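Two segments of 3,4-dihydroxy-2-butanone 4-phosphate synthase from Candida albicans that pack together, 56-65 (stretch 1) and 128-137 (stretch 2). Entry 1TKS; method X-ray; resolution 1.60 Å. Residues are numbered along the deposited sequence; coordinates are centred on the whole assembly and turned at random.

Stretch 1 56-65: GYVCVPLSEE
Stretch 2, residues 128-137: HILPLRAVPG

How are the two stretches held together? Strand 59-63 and the strand ending at Ala134 run parallel, their axes 31° apart, with Cys59 paired to Leu130, Pro61 to Leu132 and Ser63 to Ala134. Extended backbones let stretch 1 use alternate residues: Val60 N donates to Leu130 O (2.9 Å) and Val60 O accepts from Leu132 N (2.9 Å); Leu62 N reaches Leu132 O and Leu62 O receives Ala134 N, both at 2.7 Å.

What does Leu130 cover? With chi1 m and chi2 130°, Leu130 lays CD1 3.5 Å from the centroid of the Tyr57 ring (chi1 t, chi2 62°), almost on the ring normal, a CH-pi contact. Leu130 CB lies 3.8 Å from Cys59 SG (chi1 m).

What does Leu132 add on the side of the sheet shared by Cys59, Leu130 and Pro61? Leu132, m,t, sets CD1 3.5 Å from Cys59 CB and 4.3 Å from Pro61 CG, so one methyl touches two residues whose side chains share its side of the sheet.

Why does Glu64 cover so much? Entering a helix at -58/-39, Glu64 still bonds Ala134 O through its N (3.3 Å), while its m,t side chain (chi3 27°) runs beside stretch 2. Glu64 OE1 forms a long salt bridge with Arg133 NH2 (3.9 Å; Arg133 m,t,p, chi4 173°), out of the guanidinium plane, so charge alone acts. A water donates to both Glu64 OE2 and Arg133 O, each at 2.9 Å.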

# COMPACT_ATOMS: atom_id res chain seq x y z
N GLY B 56 -0.95 -2.03 4.46
CA GLY B 56 -0.28 -2.47 3.25
C GLY B 56 0.48 -1.39 2.52
O GLY B 56 1.22 -1.68 1.58
N TYR B 57 0.28 -0.13 2.92
CA TYR B 57 0.98 1.00 2.31
C TYR B 57 2.33 1.03 3.02
O TYR B 57 2.59 1.90 3.85
CB TYR B 57 0.20 2.30 2.58
CG TYR B 57 0.38 3.38 1.53
CD1 TYR B 57 -0.01 3.17 0.21
CD2 TYR B 57 0.91 4.63 1.87
CE1 TYR B 57 0.13 4.17 -0.75
CE2 TYR B 57 1.05 5.64 0.91
CZ TYR B 57 0.66 5.40 -0.39
OH TYR B 57 0.78 6.38 -1.35
N VAL B 58 3.18 0.06 2.69
CA VAL B 58 4.48 -0.10 3.34
C VAL B 58 5.52 0.93 2.94
O VAL B 58 5.86 1.07 1.76
CB VAL B 58 5.03 -1.53 3.11
CG1 VAL B 58 6.37 -1.69 3.80
CG2 VAL B 58 4.04 -2.56 3.66
N CYS B 59 6.04 1.63 3.94
CA CYS B 59 7.03 2.68 3.75
C CYS B 59 8.39 2.33 4.33
O CYS B 59 8.49 1.56 5.29
CB CYS B 59 6.51 3.99 4.37
SG CYS B 59 4.98 4.60 3.62
N VAL B 60 9.43 2.92 3.75
CA VAL B 60 10.78 2.66 4.20
C VAL B 60 11.51 3.96 4.56
O VAL B 60 12.07 4.63 3.69
CB VAL B 60 11.59 1.89 3.13
CG1 VAL B 60 13.03 1.72 3.58
CG2 VAL B 60 10.95 0.52 2.89
N PRO B 61 11.47 4.33 5.85
CA PRO B 61 12.15 5.55 6.30
C PRO B 61 13.65 5.45 6.07
O PRO B 61 14.27 4.43 6.40
CB PRO B 61 11.80 5.60 7.78
CG PRO B 61 10.43 5.03 7.81
CD PRO B 61 10.55 3.84 6.88
N LEU B 62 14.23 6.49 5.48
CA LEU B 62 15.66 6.57 5.21
C LEU B 62 16.09 7.98 5.57
O LEU B 62 15.27 8.89 5.61
CB LEU B 62 15.94 6.35 3.72
CG LEU B 62 15.49 5.03 3.09
CD1 LEU B 62 15.61 5.12 1.58
CD2 LEU B 62 16.32 3.89 3.65
N SER B 63 17.38 8.18 5.85
CA SER B 63 17.82 9.52 6.16
C SER B 63 17.85 10.29 4.84
O SER B 63 17.96 9.69 3.77
CB SER B 63 19.22 9.50 6.77
OG SER B 63 20.16 8.98 5.85
N GLU B 64 17.73 11.61 4.91
CA GLU B 64 17.78 12.43 3.70
C GLU B 64 19.09 12.18 2.97
O GLU B 64 19.13 12.12 1.74
CB GLU B 64 17.65 13.91 4.06
CG GLU B 64 16.20 14.37 4.23
CD GLU B 64 16.08 15.81 4.71
OE1 GLU B 64 16.99 16.62 4.43
OE2 GLU B 64 15.05 16.14 5.34
N GLU B 65 20.18 12.04 3.73
CA GLU B 65 21.48 11.81 3.13
C GLU B 65 21.51 10.52 2.32
O GLU B 65 22.07 10.47 1.23
CB GLU B 65 22.58 11.80 4.20
CG GLU B 65 23.88 12.41 3.72
CD GLU B 65 24.99 12.40 4.75
OE1 GLU B 65 24.71 12.66 5.94
OE2 GLU B 65 26.15 12.16 4.36
N HIS B 128 7.14 -0.33 -6.02
CA HIS B 128 6.10 -0.75 -5.08
C HIS B 128 6.42 -0.47 -3.62
O HIS B 128 5.65 -0.83 -2.73
CB HIS B 128 5.80 -2.23 -5.30
CG HIS B 128 5.24 -2.53 -6.65
ND1 HIS B 128 3.88 -2.59 -6.90
CD2 HIS B 128 5.85 -2.77 -7.84
CE1 HIS B 128 3.68 -2.85 -8.18
NE2 HIS B 128 4.85 -2.97 -8.77
N ILE B 129 7.58 0.15 -3.37
CA ILE B 129 7.98 0.52 -2.02
C ILE B 129 7.99 2.05 -1.95
O ILE B 129 8.39 2.72 -2.90
CB ILE B 129 9.39 -0.02 -1.66
CG1 ILE B 129 9.29 -1.50 -1.27
CG2 ILE B 129 10.01 0.78 -0.52
CD1 ILE B 129 8.52 -1.77 0.00
N LEU B 130 7.54 2.57 -0.82
CA LEU B 130 7.47 4.01 -0.59
C LEU B 130 8.55 4.51 0.38
O LEU B 130 8.34 4.51 1.60
CB LEU B 130 6.08 4.37 -0.03
CG LEU B 130 4.86 4.12 -0.93
CD1 LEU B 130 3.79 3.35 -0.16
CD2 LEU B 130 4.30 5.44 -1.44
N PRO B 131 9.72 4.92 -0.14
CA PRO B 131 10.78 5.41 0.75
C PRO B 131 10.33 6.74 1.37
O PRO B 131 9.61 7.51 0.73
CB PRO B 131 11.98 5.61 -0.18
CG PRO B 131 11.70 4.65 -1.32
CD PRO B 131 10.21 4.82 -1.52
N LEU B 132 10.75 7.00 2.60
CA LEU B 132 10.41 8.24 3.30
C LEU B 132 11.70 8.91 3.75
O LEU B 132 12.62 8.24 4.19
CB LEU B 132 9.54 7.95 4.52
CG LEU B 132 8.24 7.19 4.28
CD1 LEU B 132 7.41 7.18 5.55
CD2 LEU B 132 7.46 7.83 3.15
N ARG B 133 11.75 10.24 3.64
CA ARG B 133 12.94 10.98 4.03
C ARG B 133 12.88 11.54 5.45
O ARG B 133 12.11 12.45 5.73
CB ARG B 133 13.19 12.13 3.05
CG ARG B 133 13.50 11.67 1.63
CD ARG B 133 13.82 12.85 0.73
NE ARG B 133 15.07 13.48 1.13
CZ ARG B 133 15.68 14.46 0.46
NH1 ARG B 133 15.15 14.92 -0.67
NH2 ARG B 133 16.82 14.96 0.91
N ALA B 134 13.71 10.99 6.33
CA ALA B 134 13.75 11.45 7.72
C ALA B 134 14.64 12.69 7.80
O ALA B 134 15.74 12.71 7.26
CB ALA B 134 14.31 10.35 8.62
N VAL B 135 14.16 13.73 8.48
CA VAL B 135 14.92 14.97 8.60
C VAL B 135 16.16 14.82 9.49
O VAL B 135 16.19 14.00 10.41
CB VAL B 135 14.05 16.13 9.16
CG1 VAL B 135 12.84 16.34 8.27
CG2 VAL B 135 13.61 15.84 10.60
N PRO B 136 17.20 15.61 9.20
CA PRO B 136 18.44 15.57 9.99
C PRO B 136 18.09 15.91 11.44
O PRO B 136 17.32 16.84 11.69
CB PRO B 136 19.30 16.64 9.35
CG PRO B 136 18.88 16.59 7.92
CD PRO B 136 17.37 16.48 8.02
N GLY B 137 18.66 15.17 12.38
CA GLY B 137 18.37 15.42 13.78
C GLY B 137 17.33 14.44 14.27
O GLY B 137 17.11 14.30 15.47
O HOH W 1 4.56 -0.69 -0.16
O HOH W 2 12.44 15.15 4.66